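Local structure of uncharacterized protein (Thermotoga maritima, 1VMJ) at residues E98-A101 and D102-K106; E135-G138 and M139-K142. The protein is uncharacterised, belongs to the UPF0047 (YjbQ) family, binds a sodium ion in the crystal and is a putative thiamin phosphate synthase. All coordinates share one frame; numbering follows the deposited sequence.

Contact 1 of 2, residues E98-A101 and D102-K106; sequences EDNA and DAHLK. With NA (sodium ion), chain B.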
ATOM      1  N   GLU A  98     -18.910   2.249  19.825  1.00 24.32           N
ATOM      2  CA  GLU A  98     -17.501   2.375  19.456  1.00 23.29           C
ATOM      3  C   GLU A  98     -17.250   3.828  19.125  1.00 18.92           C
ATOM      4  O   GLU A  98     -18.189   4.551  18.837  1.00 19.27           O
ATOM      5  CB  GLU A  98     -17.164   1.506  18.236  1.00 24.38           C
ATOM      6  CG  GLU A  98     -17.275   0.025  18.530  1.00 31.75           C
ATOM      7  CD  GLU A  98     -16.243  -0.416  19.549  1.00 43.78           C
ATOM      8  OE1 GLU A  98     -15.029  -0.341  19.237  1.00 49.27           O
ATOM      9  OE2 GLU A  98     -16.646  -0.835  20.659  1.00 54.07           O
ATOM     10  N   ASP A  99     -15.987   4.260  19.190  1.00 15.30           N
ATOM     11  CA  ASP A  99     -15.653   5.621  18.796  1.00 16.26           C
ATOM     12  C   ASP A  99     -14.464   5.664  17.869  1.00 16.56           C
ATOM     13  O   ASP A  99     -13.904   6.730  17.622  1.00 18.59           O
ATOM     14  CB  ASP A  99     -15.433   6.513  20.028  1.00 17.27           C
ATOM     15  CG  ASP A  99     -14.167   6.183  20.806  1.00 19.80           C
ATOM     16  OD1 ASP A  99     -13.239   5.547  20.276  1.00 21.62           O
ATOM     17  OD2 ASP A  99     -14.078   6.631  21.980  1.00 23.69           O
ATOM     18  N   ASN A 100     -14.106   4.515  17.305  1.00 14.60           N
ATOM     19  CA  ASN A 100     -12.872   4.433  16.532  1.00 15.93           C
ATOM     20  C   ASN A 100     -13.031   4.419  15.017  1.00 13.22           C
ATOM     21  O   ASN A 100     -12.062   4.154  14.323  1.00 13.55           O
ATOM     22  CB  ASN A 100     -12.036   3.231  16.999  1.00 15.91           C
ATOM     23  CG  ASN A 100     -12.668   1.883  16.648  1.00 20.92           C
ATOM     24  OD1 ASN A 100     -13.682   1.801  15.952  1.00 21.06           O
ATOM     25  ND2 ASN A 100     -12.019   0.811  17.085  1.00 24.74           N
ATOM     26  N   ALA A 101     -14.192   4.804  14.482  1.00 14.36           N
ATOM     27  CA  ALA A 101     -14.360   4.836  13.023  1.00 13.61           C
ATOM     28  C   ALA A 101     -13.224   5.579  12.314  1.00 14.02           C
ATOM     29  O   ALA A 101     -12.663   5.085  11.328  1.00 14.72           O
ATOM     30  CB  ALA A 101     -15.715   5.412  12.660  1.00 13.01           C
ATOM     31  N   ASP A 102     -12.833   6.729  12.851  1.00 12.76           N
ATOM     32  CA  ASP A 102     -11.786   7.541  12.241  1.00 13.88           C
ATOM     33  C   ASP A 102     -10.467   6.801  12.116  1.00 13.59           C
ATOM     34  O   ASP A 102      -9.705   7.046  11.175  1.00 14.86           O
ATOM     35  CB  ASP A 102     -11.533   8.825  13.012  1.00 14.10           C
ATOM     36  CG  ASP A 102     -10.773   8.591  14.321  1.00 14.10           C
ATOM     37  OD1 ASP A 102     -11.325   7.971  15.267  1.00 14.84           O
ATOM     38  OD2 ASP A 102      -9.579   8.977  14.363  1.00 15.78           O
ATOM     39  N   ALA A 103     -10.190   5.906  13.066  1.00 12.17           N
ATOM     40  CA  ALA A 103      -8.922   5.185  13.076  1.00 12.34           C
ATOM     41  C   ALA A 103      -8.833   4.217  11.892  1.00 13.70           C
ATOM     42  O   ALA A 103      -7.749   3.991  11.350  1.00 14.39           O
ATOM     43  CB  ALA A 103      -8.716   4.449  14.390  1.00 14.14           C
ATOM     44  N   HIS A 104      -9.969   3.658  11.487  1.00 14.27           N
ATOM     45  CA  HIS A 104     -10.004   2.759  10.329  1.00 13.84           C
ATOM     46  C   HIS A 104      -9.686   3.546   9.066  1.00 13.88           C
ATOM     47  O   HIS A 104      -9.016   3.047   8.158  1.00 15.04           O
ATOM     48  CB  HIS A 104     -11.378   2.145  10.167  1.00 13.55           C
ATOM     49  CG  HIS A 104     -11.801   1.280  11.306  1.00 12.63           C
ATOM     50  ND1 HIS A 104     -11.648  -0.090  11.302  1.00 17.92           N
ATOM     51  CD2 HIS A 104     -12.416   1.587  12.470  1.00 12.90           C
ATOM     52  CE1 HIS A 104     -12.131  -0.584  12.425  1.00 17.30           C
ATOM     53  NE2 HIS A 104     -12.603   0.407  13.150  1.00 17.11           N
ATOM     54  N   LEU A 105     -10.174   4.781   9.011  1.00 12.81           N
ATOM     55  CA  LEU A 105      -9.900   5.690   7.885  1.00 13.63           C
ATOM     56  C   LEU A 105      -8.452   6.200   7.865  1.00 13.71           C
ATOM     57  O   LEU A 105      -7.798   6.151   6.828  1.00 13.39           O
ATOM     58  CB  LEU A 105     -10.909   6.872   7.873  1.00 13.37           C
ATOM     59  CG  LEU A 105     -12.377   6.471   7.915  1.00 17.40           C
ATOM     60  CD1 LEU A 105     -13.243   7.711   7.832  1.00 17.22           C
ATOM     61  CD2 LEU A 105     -12.764   5.462   6.885  1.00 19.27           C
ATOM     62  N   LYS A 106      -7.958   6.665   9.004  1.00 13.70           N
ATOM     63  CA  LYS A 106      -6.586   7.140   9.118  1.00 12.79           C
ATOM     64  C   LYS A 106      -5.597   6.048   8.706  1.00 12.34           C
ATOM     65  O   LYS A 106      -4.634   6.297   7.986  1.00 14.80           O
ATOM     66  CB  LYS A 106      -6.293   7.639  10.541  1.00 13.36           C
ATOM     67  CG  LYS A 106      -6.935   8.941  10.938  1.00 14.63           C
ATOM     68  CD  LYS A 106      -6.448   9.353  12.321  1.00 15.16           C
ATOM     69  CE  LYS A 106      -6.826  10.785  12.684  1.00 15.07           C
ATOM     70  NZ  LYS A 106      -8.274  10.925  12.859  1.00 15.68           N
TER
HETATM   71 NA    NA B 140     -13.765  -0.364  14.735  1.00 13.38          NA
HETATM   72  O   HOH W   1     -14.749  -0.926  16.453  1.00 28.09           O
HETATM   73  O   HOH W   2     -14.432   8.310  15.138  1.00 14.15           O
HETATM   74  O   HOH W   3     -12.109  -1.441  15.681  1.00 37.91           O
HETATM   75  O   HOH W   4     -13.965  -2.473  13.995  1.00 29.78           O

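Contact 2 of 2, residues E135-G138 and M139-K142; sequences EFDG and MRPK. With SO4 (sulfate ion), chain C.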
ATOM      1  N   GLU A 135      -0.168   4.113  15.375  1.00 12.20           N
ATOM      2  CA  GLU A 135      -1.309   3.768  16.193  1.00 12.80           C
ATOM      3  C   GLU A 135      -2.386   4.838  16.080  1.00 13.17           C
ATOM      4  O   GLU A 135      -2.104   5.995  16.344  1.00 13.52           O
ATOM      5  CB  GLU A 135      -0.872   3.654  17.667  1.00 14.24           C
ATOM      6  CG  GLU A 135      -1.998   3.250  18.609  1.00 14.62           C
ATOM      7  CD  GLU A 135      -2.582   1.920  18.223  1.00 17.25           C
ATOM      8  OE1 GLU A 135      -2.014   0.875  18.639  1.00 14.85           O
ATOM      9  OE2 GLU A 135      -3.592   1.929  17.492  1.00 15.83           O
ATOM     10  N   PHE A 136      -3.610   4.455  15.700  1.00 13.42           N
ATOM     11  CA  PHE A 136      -4.720   5.398  15.638  1.00 13.85           C
ATOM     12  C   PHE A 136      -5.844   5.118  16.633  1.00 13.90           C
ATOM     13  O   PHE A 136      -6.783   5.891  16.728  1.00 14.40           O
ATOM     14  CB  PHE A 136      -5.232   5.506  14.198  1.00 14.64           C
ATOM     15  CG  PHE A 136      -4.150   5.905  13.239  1.00 14.94           C
ATOM     16  CD1 PHE A 136      -3.514   7.115  13.400  1.00 16.42           C
ATOM     17  CD2 PHE A 136      -3.716   5.064  12.232  1.00 15.08           C
ATOM     18  CE1 PHE A 136      -2.484   7.490  12.562  1.00 17.77           C
ATOM     19  CE2 PHE A 136      -2.693   5.443  11.397  1.00 17.05           C
ATOM     20  CZ  PHE A 136      -2.080   6.667  11.585  1.00 16.18           C
ATOM     21  N   ASP A 137      -5.754   3.989  17.339  1.00 14.58           N
ATOM     22  CA  ASP A 137      -6.734   3.653  18.383  1.00 13.93           C
ATOM     23  C   ASP A 137      -6.061   2.788  19.453  1.00 14.82           C
ATOM     24  O   ASP A 137      -6.341   1.595  19.602  1.00 14.95           O
ATOM     25  CB  ASP A 137      -7.956   2.947  17.777  1.00 16.07           C
ATOM     26  CG  ASP A 137      -9.008   2.583  18.834  1.00 17.89           C
ATOM     27  OD1 ASP A 137      -9.189   3.383  19.795  1.00 18.18           O
ATOM     28  OD2 ASP A 137      -9.627   1.493  18.718  1.00 17.86           O
ATOM     29  N   GLY A 138      -5.167   3.437  20.180  1.00 12.85           N
ATOM     30  CA  GLY A 138      -4.270   2.752  21.109  1.00 13.57           C
ATOM     31  C   GLY A 138      -4.796   2.611  22.524  1.00 13.75           C
ATOM     32  O   GLY A 138      -5.989   2.495  22.732  1.00 14.76           O
ATOM     33  N   MET A 139      -3.878   2.589  23.490  1.00 15.45           N
ATOM     34  CA  MET A 139      -4.218   2.339  24.899  1.00 15.48           C
ATOM     35  C   MET A 139      -4.803   0.951  25.117  1.00 16.75           C
ATOM     36  O   MET A 139      -5.589   0.735  26.040  1.00 18.54           O
ATOM     37  CB  MET A 139      -5.147   3.421  25.461  1.00 15.98           C
ATOM     38  CG  MET A 139      -4.591   4.792  25.232  1.00 17.85           C
ATOM     39  SD  MET A 139      -5.587   6.144  25.906  1.00 24.90           S
ATOM     40  CE  MET A 139      -7.139   5.930  25.082  1.00 26.07           C
ATOM     41  N   ARG A 140      -4.393   0.003  24.278  1.00 15.30           N
ATOM     42  CA  ARG A 140      -4.758  -1.399  24.427  1.00 16.15           C
ATOM     43  C   ARG A 140      -3.697  -2.183  23.676  1.00 17.42           C
ATOM     44  O   ARG A 140      -3.049  -1.632  22.789  1.00 18.58           O
ATOM     45  CB  ARG A 140      -6.146  -1.666  23.873  1.00 17.64           C
ATOM     46  CG  ARG A 140      -6.334  -1.305  22.416  1.00 18.54           C
ATOM     47  CD  ARG A 140      -7.777  -1.526  21.997  1.00 17.35           C
ATOM     48  NE  ARG A 140      -8.101  -1.002  20.672  1.00 18.78           N
ATOM     49  CZ  ARG A 140      -8.156  -1.716  19.556  1.00 18.49           C
ATOM     50  NH1 ARG A 140      -7.901  -3.014  19.565  1.00 18.78           N
ATOM     51  NH2 ARG A 140      -8.454  -1.128  18.414  1.00 20.53           N
ATOM     52  N   PRO A 141      -3.514  -3.475  24.019  1.00 19.93           N
ATOM     53  CA  PRO A 141      -2.443  -4.248  23.397  1.00 18.85           C
ATOM     54  C   PRO A 141      -2.746  -4.577  21.941  1.00 17.39           C
ATOM     55  O   PRO A 141      -3.785  -5.164  21.624  1.00 18.11           O
ATOM     56  CB  PRO A 141      -2.397  -5.531  24.239  1.00 22.11           C
ATOM     57  CG  PRO A 141      -3.804  -5.688  24.729  1.00 28.06           C
ATOM     58  CD  PRO A 141      -4.272  -4.284  24.997  1.00 23.67           C
ATOM     59  N   LYS A 142      -1.847  -4.152  21.057  1.00 15.91           N
ATOM     60  CA  LYS A 142      -2.024  -4.345  19.638  1.00 15.16           C
ATOM     61  C   LYS A 142      -0.738  -4.839  19.036  1.00 16.35           C
ATOM     62  O   LYS A 142       0.342  -4.749  19.629  1.00 17.78           O
ATOM     63  CB  LYS A 142      -2.500  -3.047  18.994  1.00 15.03           C
ATOM     64  CG  LYS A 142      -3.886  -2.695  19.522  1.00 16.62           C
ATOM     65  CD  LYS A 142      -4.376  -1.349  19.091  1.00 18.33           C
ATOM     66  CE  LYS A 142      -4.881  -1.353  17.653  1.00 15.59           C
ATOM     67  NZ  LYS A 142      -5.389   0.046  17.342  1.00 14.51           N
TER
HETATM   68  S   SO4 C 141      -8.910  -3.790  15.781  1.00 17.65           S
HETATM   69  O1  SO4 C 141      -8.641  -4.367  17.084  1.00 23.70           O
HETATM   70  O2  SO4 C 141     -10.333  -3.678  15.524  1.00 22.50           O
HETATM   71  O3  SO4 C 141      -8.357  -4.653  14.719  1.00 15.73           O
HETATM   72  O4  SO4 C 141      -8.255  -2.513  15.760  1.00 21.40           O
HETATM   73  O   HOH W   5      -1.664   0.450  21.510  1.00 17.65           O
HETATM   74  O   HOH W   6      -8.480   1.672  21.979  1.00 30.09           O

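Contact 1 of 2, residues E98-A101 and D102-K106
With CG of Asn100 turned between its own backbone N and carbonyl carbon (chi1 69°) and CG of His104 lying beside the backbone N, anti to the carbonyl carbon (chi1 -63°), both side chains reach one sodium ion from positions four residues apart. The ion is bound by Asn100 OD1 at 2.5 Å and by His104 NE2 at 2.1 Å. Amide and imidazole planes stand 83° apart, and OD1 lies at the ring edge. An asparagine suits the place because its other branch can donate: Asn100 ND2 hydrogen-bonds to the O of a metal-bound water at 2.7 Å and probably to Asp137 OD2. The histidine ring is fixed at both nitrogens, since ND1 is hydrogen-bonded to Asn65 of the second subunit.

Asn100 is the N-cap residue by position, and Ala103 N donates to Asn100 O at 2.9 Å. One turn along, Lys106 NZ bridges back to Asp102 OD2 at 2.8 Å through the anti lone pair, while Glu80 also pairs with the lysine and Arg27 with the other oxygen of Asp102. Three waters and His93 complete this six-ligand sodium site, built on the N-terminal turn of helix 101-110 at a subunit interface.

Contact 2 of 2, residues E135-G138 and M139-K142
The connection from strand 130-135 to strand 142-150 is a short loop whose two ends are tied together by Lys142 and Glu135. Lys142 NZ meets Glu135 OE2 at 2.6 Å, a salt bridge on the syn side of the carboxylate, 21° out of its plane. The same oxygen takes the backbone N-H of Asp137 on its anti side at 3.0 Å, so two donors grip it and hold the glutamate in place. A bend at chi3 (78°) turns the end of the lysine so that NZ also donates to Asp137 O at 2.9 Å from above the carbonyl plane; Thr59 is hydrogen-bonded to it as well. A long, flexible amine suits a place where three partners must be reached.

The loop also contributes to what is probably an anion-binding pocket, occupied here by a sulfate likely to come from the crystallisation liquor. Arg140 presents its two terminal nitrogens to it, NH1 to O1 of the sulfate at 2.9 Å and NH2 to O4 of the sulfate at 3.0 Å, while His57, Ile58 and Thr59 bind the same anion. NH2 also donates to Asp137 OD2 at 2.9 Å, reaching it from above the carboxylate plane, with the two flat groups turned 59° apart. Lys142 CE lies against one face of the guanidinium, offset toward its rim. A leucine in place of Arg140 would probably leave the sulfate without its paired donors and Asp137 without its salt-bridge mate.

Water also braces the turn. One molecule lies within hydrogen-bonding distance of Asp137 OD1 and Gly138 O and accepts from Arg140 NE, and another donates to both Glu135 OE1 and Arg140 O.

In the fold
Contact 1 is the more buried of the two and lies at a subunit interface; contact 2 is partly buried, with Met139 exposed, and no other protein chain touches it. The first starts helix 101-110, the second links strand 130-135 to strand 142-150. Their chemistry differs accordingly: an amide oxygen, imidazole nitrogens and waters hold a cation in contact 1, whereas arginine in contact 2 faces an anion. They join where Asn100 ND2 probably donates to Asp137 OD2 at 3.0 Å, so a sodium ligand and the arginine's carboxylate partner are connected. Beside this polar link, Ala103 packs on Phe136 and Asp137, its small side chain letting helix and loop come close, and Lys106 adds aliphatic carbon against the phenylalanine ring.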